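Local coordinates for actin-related protein 8 (Homo sapiens, PDB 4FO0), which binds ATP with low basal hydrolytic activity, does not polymerise, and is a proposed core subunit of the INO80 chromatin-remodelling complex, at residues F287-Y298 and Y346-A357. Numbering follows the deposited sequence.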
ATOM      1  N   PHE A 287      10.231   9.568  -8.416  1.00 33.49           N
ATOM      2  CA  PHE A 287       9.739  10.150  -9.657  1.00 34.35           C
ATOM      3  C   PHE A 287       9.713  11.681  -9.610  1.00 36.94           C
ATOM      4  O   PHE A 287      10.078  12.354 -10.566  1.00 36.49           O
ATOM      5  CB  PHE A 287       8.347   9.619  -9.981  1.00 25.61           C
ATOM      6  CG  PHE A 287       7.889   9.957 -11.368  1.00 33.34           C
ATOM      7  CD1 PHE A 287       8.721   9.731 -12.462  1.00 31.09           C
ATOM      8  CD2 PHE A 287       6.630  10.488 -11.588  1.00 33.50           C
ATOM      9  CE1 PHE A 287       8.310  10.040 -13.750  1.00 38.54           C
ATOM     10  CE2 PHE A 287       6.205  10.795 -12.875  1.00 35.92           C
ATOM     11  CZ  PHE A 287       7.047  10.570 -13.960  1.00 46.57           C
ATOM     12  N   TYR A 288       9.280  12.231  -8.491  1.00 29.23           N
ATOM     13  CA  TYR A 288       9.335  13.662  -8.312  1.00 38.00           C
ATOM     14  C   TYR A 288      10.756  14.192  -8.467  1.00 34.10           C
ATOM     15  O   TYR A 288      11.006  15.159  -9.183  1.00 33.56           O
ATOM     16  CB  TYR A 288       8.772  14.051  -6.939  1.00 30.53           C
ATOM     17  CG  TYR A 288       8.909  15.526  -6.638  1.00 34.69           C
ATOM     18  CD1 TYR A 288       8.403  16.488  -7.515  1.00 32.97           C
ATOM     19  CD2 TYR A 288       9.540  15.960  -5.480  1.00 37.43           C
ATOM     20  CE1 TYR A 288       8.534  17.850  -7.246  1.00 39.44           C
ATOM     21  CE2 TYR A 288       9.666  17.308  -5.196  1.00 52.32           C
ATOM     22  CZ  TYR A 288       9.162  18.249  -6.080  1.00 44.15           C
ATOM     23  OH  TYR A 288       9.297  19.580  -5.779  1.00 59.13           O
ATOM     24  N   TRP A 289      11.689  13.564  -7.772  1.00 30.63           N
ATOM     25  CA  TRP A 289      13.091  14.004  -7.788  0.50 33.59           C
ATOM     26  C   TRP A 289      13.677  13.921  -9.190  1.00 39.81           C
ATOM     27  O   TRP A 289      14.392  14.828  -9.643  1.00 32.54           O
ATOM     28  CB  TRP A 289      13.918  13.166  -6.819  0.50 33.23           C
ATOM     29  CG  TRP A 289      15.421  13.201  -7.006  0.50 41.60           C
ATOM     30  CD1 TRP A 289      16.265  14.252  -6.758  0.50 48.15           C
ATOM     31  CD2 TRP A 289      16.256  12.123  -7.447  0.50 33.21           C
ATOM     32  NE1 TRP A 289      17.567  13.895  -7.031  0.50 36.45           N
ATOM     33  CE2 TRP A 289      17.583  12.589  -7.457  0.50 26.70           C
ATOM     34  CE3 TRP A 289      16.001  10.803  -7.841  0.50 33.50           C
ATOM     35  CZ2 TRP A 289      18.658  11.784  -7.849  0.50 42.57           C
ATOM     36  CZ3 TRP A 289      17.069  10.007  -8.227  0.50 45.55           C
ATOM     37  CH2 TRP A 289      18.381  10.501  -8.227  0.50 45.60           C
ATOM     38  N   LEU A 290      13.345  12.850  -9.902  1.00 36.78           N
ATOM     39  CA  LEU A 290      13.801  12.717 -11.279  1.00 32.20           C
ATOM     40  C   LEU A 290      13.202  13.828 -12.138  1.00 43.17           C
ATOM     41  O   LEU A 290      13.920  14.481 -12.902  1.00 41.25           O
ATOM     42  CB  LEU A 290      13.456  11.337 -11.836  1.00 39.51           C
ATOM     43  CG  LEU A 290      14.119  10.170 -11.102  1.00 42.98           C
ATOM     44  CD1 LEU A 290      13.533   8.805 -11.511  1.00 31.70           C
ATOM     45  CD2 LEU A 290      15.600  10.211 -11.339  1.00 26.42           C
ATOM     46  N   MET A 291      11.894  14.050 -12.008  1.00 37.66           N
ATOM     47  CA  MET A 291      11.219  15.099 -12.779  1.00 31.29           C
ATOM     48  C   MET A 291      11.767  16.499 -12.503  1.00 34.03           C
ATOM     49  O   MET A 291      11.837  17.328 -13.398  1.00 33.75           O
ATOM     50  CB  MET A 291       9.722  15.095 -12.526  1.00 24.93           C
ATOM     51  CG  MET A 291       9.008  13.905 -13.120  1.00 31.67           C
ATOM     52  SD  MET A 291       7.196  14.038 -12.997  1.00 51.48           S
ATOM     53  CE  MET A 291       6.898  14.218 -11.246  1.00 25.99           C
ATOM     54  N   GLN A 292      12.145  16.785 -11.269  1.00 30.06           N
ATOM     55  CA  GLN A 292      12.754  18.076 -11.013  1.00 34.63           C
ATOM     56  C   GLN A 292      13.973  18.267 -11.902  1.00 43.51           C
ATOM     57  O   GLN A 292      14.128  19.312 -12.533  1.00 50.18           O
ATOM     58  CB  GLN A 292      13.146  18.201  -9.561  1.00 34.89           C
ATOM     59  CG  GLN A 292      12.022  18.592  -8.659  1.00 44.74           C
ATOM     60  CD  GLN A 292      12.492  18.694  -7.227  1.00 62.06           C
ATOM     61  OE1 GLN A 292      12.822  17.684  -6.598  1.00 74.68           O
ATOM     62  NE2 GLN A 292      12.554  19.916  -6.709  1.00 60.20           N
ATOM     63  N   ARG A 293      14.830  17.251 -11.962  1.00 38.41           N
ATOM     64  CA  ARG A 293      16.004  17.309 -12.822  1.00 41.76           C
ATOM     65  C   ARG A 293      15.635  17.548 -14.294  1.00 40.52           C
ATOM     66  O   ARG A 293      16.402  18.137 -15.041  1.00 45.09           O
ATOM     67  CB  ARG A 293      16.863  16.048 -12.667  1.00 45.67           C
ATOM     68  CG  ARG A 293      17.482  15.898 -11.293  1.00 51.38           C
ATOM     69  CD  ARG A 293      17.630  14.424 -10.877  1.00 77.54           C
ATOM     70  NE  ARG A 293      18.851  13.791 -11.383  1.00 84.42           N
ATOM     71  CZ  ARG A 293      18.931  13.084 -12.509  1.00 86.81           C
ATOM     72  NH1 ARG A 293      20.093  12.552 -12.867  1.00 82.47           N
ATOM     73  NH2 ARG A 293      17.860  12.903 -13.280  1.00 66.07           N
ATOM     74  N   ALA A 294      14.458  17.101 -14.710  1.00 36.68           N
ATOM     75  CA  ALA A 294      14.009  17.351 -16.078  1.00 35.02           C
ATOM     76  C   ALA A 294      13.281  18.692 -16.241  1.00 45.77           C
ATOM     77  O   ALA A 294      12.669  18.937 -17.282  1.00 46.79           O
ATOM     78  CB  ALA A 294      13.125  16.217 -16.558  1.00 32.71           C
ATOM     79  N   GLY A 295      13.328  19.548 -15.218  1.00 37.36           N
ATOM     80  CA  GLY A 295      12.647  20.835 -15.272  1.00 45.53           C
ATOM     81  C   GLY A 295      11.134  20.822 -15.066  1.00 46.04           C
ATOM     82  O   GLY A 295      10.394  21.547 -15.732  1.00 57.79           O
ATOM     83  N   PHE A 296      10.680  19.991 -14.140  1.00 51.77           N
ATOM     84  CA  PHE A 296       9.276  19.910 -13.743  1.00 46.38           C
ATOM     85  C   PHE A 296       8.647  21.292 -13.575  1.00 47.85           C
ATOM     86  O   PHE A 296       9.063  22.071 -12.709  1.00 45.99           O
ATOM     87  CB  PHE A 296       9.199  19.148 -12.425  1.00 32.64           C
ATOM     88  CG  PHE A 296       7.818  18.844 -11.980  1.00 45.59           C
ATOM     89  CD1 PHE A 296       6.951  18.129 -12.803  1.00 42.60           C
ATOM     90  CD2 PHE A 296       7.382  19.249 -10.720  1.00 40.44           C
ATOM     91  CE1 PHE A 296       5.658  17.831 -12.376  1.00 43.67           C
ATOM     92  CE2 PHE A 296       6.104  18.956 -10.288  1.00 30.30           C
ATOM     93  CZ  PHE A 296       5.238  18.240 -11.116  1.00 27.31           C
ATOM     94  N   PRO A 297       7.622  21.590 -14.384  1.00 41.79           N
ATOM     95  CA  PRO A 297       7.175  22.977 -14.526  1.00 39.23           C
ATOM     96  C   PRO A 297       6.429  23.503 -13.299  1.00 58.05           C
ATOM     97  O   PRO A 297       6.324  24.711 -13.137  1.00 52.92           O
ATOM     98  CB  PRO A 297       6.254  22.931 -15.751  1.00 41.38           C
ATOM     99  CG  PRO A 297       6.123  21.467 -16.130  1.00 43.74           C
ATOM    100  CD  PRO A 297       6.694  20.653 -15.029  1.00 44.40           C
ATOM    101  N   TYR A 298       5.915  22.619 -12.452  1.00 51.62           N
ATOM    102  CA  TYR A 298       5.269  23.062 -11.220  1.00 45.47           C
ATOM    103  C   TYR A 298       6.335  23.302 -10.139  1.00 45.60           C
ATOM    104  O   TYR A 298       6.637  22.432  -9.326  1.00 55.05           O
ATOM    105  CB  TYR A 298       4.216  22.046 -10.770  1.00 44.33           C
ATOM    106  CG  TYR A 298       3.529  22.376  -9.464  1.00 62.84           C
ATOM    107  CD1 TYR A 298       3.368  23.695  -9.048  1.00 56.29           C
ATOM    108  CD2 TYR A 298       3.056  21.366  -8.635  1.00 47.86           C
ATOM    109  CE1 TYR A 298       2.748  23.991  -7.842  1.00 50.35           C
ATOM    110  CE2 TYR A 298       2.433  21.657  -7.436  1.00 39.99           C
ATOM    111  CZ  TYR A 298       2.278  22.968  -7.045  1.00 43.71           C
ATOM    112  OH  TYR A 298       1.653  23.253  -5.853  1.00 50.24           O
ATOM    113  N   TYR A 346      -0.670  21.808 -17.724  1.00 41.03           N
ATOM    114  CA  TYR A 346       0.766  21.879 -17.985  1.00 38.14           C
ATOM    115  C   TYR A 346       1.209  20.964 -19.131  1.00 44.93           C
ATOM    116  O   TYR A 346       0.872  19.773 -19.162  1.00 40.44           O
ATOM    117  CB  TYR A 346       1.538  21.447 -16.744  1.00 35.14           C
ATOM    118  CG  TYR A 346       1.626  22.476 -15.646  1.00 37.82           C
ATOM    119  CD1 TYR A 346       2.710  23.347 -15.579  1.00 38.79           C
ATOM    120  CD2 TYR A 346       0.660  22.547 -14.648  1.00 35.48           C
ATOM    121  CE1 TYR A 346       2.820  24.278 -14.569  1.00 37.76           C
ATOM    122  CE2 TYR A 346       0.756  23.491 -13.626  1.00 36.38           C
ATOM    123  CZ  TYR A 346       1.837  24.352 -13.597  1.00 44.55           C
ATOM    124  OH  TYR A 346       1.957  25.290 -12.596  1.00 56.29           O
ATOM    125  N   GLN A 347       1.976  21.521 -20.063  1.00 43.43           N
ATOM    126  CA  GLN A 347       2.733  20.710 -21.018  1.00 43.00           C
ATOM    127  C   GLN A 347       4.078  20.347 -20.415  1.00 49.07           C
ATOM    128  O   GLN A 347       4.744  21.183 -19.794  1.00 44.88           O
ATOM    129  CB  GLN A 347       3.012  21.481 -22.310  1.00 46.34           C
ATOM    130  CG  GLN A 347       1.804  22.081 -22.974  1.00 48.70           C
ATOM    131  CD  GLN A 347       0.746  21.047 -23.267  1.00 56.81           C
ATOM    132  OE1 GLN A 347       1.017  20.009 -23.876  1.00 67.17           O
ATOM    133  NE2 GLN A 347      -0.475  21.318 -22.825  1.00 51.15           N
ATOM    134  N   PHE A 348       4.502  19.106 -20.582  1.00 50.30           N
ATOM    135  CA  PHE A 348       5.937  18.885 -20.464  1.00 56.10           C
ATOM    136  C   PHE A 348       6.466  17.595 -21.019  1.00 42.71           C
ATOM    137  O   PHE A 348       5.712  16.674 -21.351  1.00 38.62           O
ATOM    138  CB  PHE A 348       6.467  19.165 -19.064  1.00 63.47           C
ATOM    139  CG  PHE A 348       6.443  17.995 -18.158  1.00 46.71           C
ATOM    140  CD1 PHE A 348       7.482  17.801 -17.247  1.00 60.49           C
ATOM    141  CD2 PHE A 348       5.376  17.115 -18.172  1.00 59.02           C
ATOM    142  CE1 PHE A 348       7.468  16.732 -16.381  1.00 59.11           C
ATOM    143  CE2 PHE A 348       5.352  16.031 -17.312  1.00 64.41           C
ATOM    144  CZ  PHE A 348       6.398  15.842 -16.414  1.00 62.54           C
ATOM    145  N   ARG A 349       7.783  17.565 -21.153  1.00 41.62           N
ATOM    146  CA  ARG A 349       8.443  16.487 -21.870  1.00 46.24           C
ATOM    147  C   ARG A 349       9.155  15.542 -20.909  1.00 37.07           C
ATOM    148  O   ARG A 349       9.913  15.984 -20.052  1.00 38.72           O
ATOM    149  CB  ARG A 349       9.420  17.091 -22.855  1.00 48.54           C
ATOM    150  CG  ARG A 349       9.620  16.280 -24.087  1.00 59.69           C
ATOM    151  CD  ARG A 349      10.386  17.104 -25.091  1.00 57.31           C
ATOM    152  NE  ARG A 349       9.487  17.671 -26.085  1.00 61.88           N
ATOM    153  CZ  ARG A 349       9.867  18.551 -27.000  1.00 61.11           C
ATOM    154  NH1 ARG A 349      11.126  18.971 -27.023  1.00 64.29           N
ATOM    155  NH2 ARG A 349       8.992  19.017 -27.881  1.00 57.00           N
ATOM    156  N   LEU A 350       8.881  14.246 -21.034  1.00 45.57           N
ATOM    157  CA  LEU A 350       9.507  13.255 -20.164  1.00 42.55           C
ATOM    158  C   LEU A 350      10.211  12.158 -20.924  1.00 48.71           C
ATOM    159  O   LEU A 350       9.736  11.697 -21.971  1.00 45.48           O
ATOM    160  CB  LEU A 350       8.475  12.614 -19.243  1.00 52.50           C
ATOM    161  CG  LEU A 350       8.368  13.331 -17.908  1.00 52.43           C
ATOM    162  CD1 LEU A 350       7.482  12.557 -16.962  1.00 60.35           C
ATOM    163  CD2 LEU A 350       9.766  13.542 -17.345  1.00 49.54           C
ATOM    164  N   GLY A 351      11.326  11.712 -20.357  1.00 43.41           N
ATOM    165  CA  GLY A 351      12.057  10.586 -20.909  1.00 47.30           C
ATOM    166  C   GLY A 351      12.094   9.348 -20.034  1.00 46.72           C
ATOM    167  O   GLY A 351      11.082   8.686 -19.785  1.00 42.17           O
ATOM    168  N   ASP A 352      13.283   9.035 -19.552  1.00 47.38           N
ATOM    169  CA  ASP A 352      13.517   7.743 -18.934  1.00 39.68           C
ATOM    170  C   ASP A 352      13.063   7.734 -17.479  1.00 47.80           C
ATOM    171  O   ASP A 352      12.749   6.683 -16.904  1.00 35.52           O
ATOM    172  CB  ASP A 352      14.991   7.363 -19.084  1.00 49.40           C
ATOM    173  CG  ASP A 352      15.432   7.309 -20.546  1.00 57.55           C
ATOM    174  OD1 ASP A 352      14.670   6.781 -21.397  1.00 55.95           O
ATOM    175  OD2 ASP A 352      16.536   7.817 -20.846  1.00 43.31           O
ATOM    176  N   GLU A 353      13.013   8.916 -16.884  1.00 44.81           N
ATOM    177  CA  GLU A 353      12.417   9.050 -15.568  1.00 39.57           C
ATOM    178  C   GLU A 353      11.131   8.191 -15.412  1.00 31.60           C
ATOM    179  O   GLU A 353      10.887   7.607 -14.359  1.00 33.19           O
ATOM    180  CB  GLU A 353      12.154  10.523 -15.289  1.00 32.65           C
ATOM    181  CG  GLU A 353      11.963  11.340 -16.553  1.00 51.39           C
ATOM    182  CD  GLU A 353      13.259  11.872 -17.145  1.00 54.33           C
ATOM    183  OE1 GLU A 353      13.360  11.908 -18.387  1.00 62.95           O
ATOM    184  OE2 GLU A 353      14.163  12.283 -16.380  1.00 63.70           O
ATOM    185  N   LYS A 354      10.330   8.086 -16.463  1.00 24.48           N
ATOM    186  CA  LYS A 354       9.097   7.300 -16.384  1.00 29.46           C
ATOM    187  C   LYS A 354       9.347   5.831 -16.116  1.00 35.23           C
ATOM    188  O   LYS A 354       8.466   5.143 -15.606  1.00 36.73           O
ATOM    189  CB  LYS A 354       8.256   7.442 -17.655  1.00 30.00           C
ATOM    190  CG  LYS A 354       7.694   8.834 -17.882  1.00 30.16           C
ATOM    191  CD  LYS A 354       6.893   8.880 -19.158  1.00 39.82           C
ATOM    192  CE  LYS A 354       7.788   8.789 -20.371  1.00 39.51           C
ATOM    193  NZ  LYS A 354       6.941   8.651 -21.574  1.00 49.29           N
ATOM    194  N   LEU A 355      10.537   5.354 -16.482  1.00 29.65           N
ATOM    195  CA  LEU A 355      10.917   3.951 -16.291  1.00 30.49           C
ATOM    196  C   LEU A 355      11.897   3.763 -15.132  1.00 26.84           C
ATOM    197  O   LEU A 355      11.820   2.795 -14.406  1.00 27.54           O
ATOM    198  CB  LEU A 355      11.519   3.380 -17.571  1.00 37.26           C
ATOM    199  CG  LEU A 355      12.122   1.974 -17.503  1.00 33.22           C
ATOM    200  CD1 LEU A 355      11.052   0.896 -17.293  1.00 23.69           C
ATOM    201  CD2 LEU A 355      12.866   1.723 -18.786  1.00 25.92           C
ATOM    202  N   GLN A 356      12.808   4.708 -14.962  1.00 34.65           N
ATOM    203  CA  GLN A 356      13.740   4.670 -13.849  1.00 29.83           C
ATOM    204  C   GLN A 356      13.046   4.555 -12.494  1.00 36.89           C
ATOM    205  O   GLN A 356      13.400   3.701 -11.679  1.00 37.95           O
ATOM    206  CB  GLN A 356      14.628   5.910 -13.868  1.00 29.36           C
ATOM    207  CG  GLN A 356      15.552   5.979 -15.069  1.00 39.81           C
ATOM    208  CD  GLN A 356      16.224   7.328 -15.179  1.00 36.37           C
ATOM    209  OE1 GLN A 356      15.557   8.359 -15.232  1.00 60.21           O
ATOM    210  NE2 GLN A 356      17.542   7.334 -15.177  1.00 51.63           N
ATOM    211  N   ALA A 357      12.061   5.415 -12.252  1.00 35.66           N
ATOM    212  CA  ALA A 357      11.448   5.518 -10.935  1.00 22.23           C
ATOM    213  C   ALA A 357      10.820   4.204 -10.433  1.00 36.98           C
ATOM    214  O   ALA A 357      11.081   3.779  -9.314  1.00 32.08           O
ATOM    215  CB  ALA A 357      10.433   6.638 -10.926  1.00 29.11           C
TER
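F287 and A357, whose CA atoms lie 5.1 Å apart, start a buried interface in which helix 287-293 runs nearly antiparallel to helix 353-357 and crosses strand 346-350 at 101°. In this actin-family fold, that strand is the middle one of a three-stranded antiparallel sheet, and the contact joins it and the start of helix 353-359 to the C-terminal half of helix 280-293 and the loop after it, with the F287 side chain about 10 Å from the bound ATP. The helix closes in a Schellman motif, with G295 at positive phi as its C-prime residue, F296 N bonding to M291 O and G295 N to Q292 O. No hydrogen bond links the two segments; mainly carbon and sulfur atoms meet. Between the helices, L290 CD1 rests 3.8 Å from A357 CB. A chi1 of -169° keeps F287 CB against A357 CB and extends the ring to the strand, where F287 CZ meets L350 CD1 at 3.6 Å; E353 O lies at the ring's edge and M291 SD over one face. F348 is gripped from several directions. M291 SD, at its edge, lies 3.9 Å from F348 CZ, a Met-aromatic contact; F296 directs its own edge toward the F348 face in an offset edge-to-face pair (planes at 68°); and P297 CD packs against F348 CD1. Replacing F348 by an alanine would probably open a gap beside P297 and leave the edge of F296 without its ring partner. Farther along, Y346, whose ring meets F334 of the adjoining strand, receives P297, with P297 CB 3.6 Å from Y346 CD1.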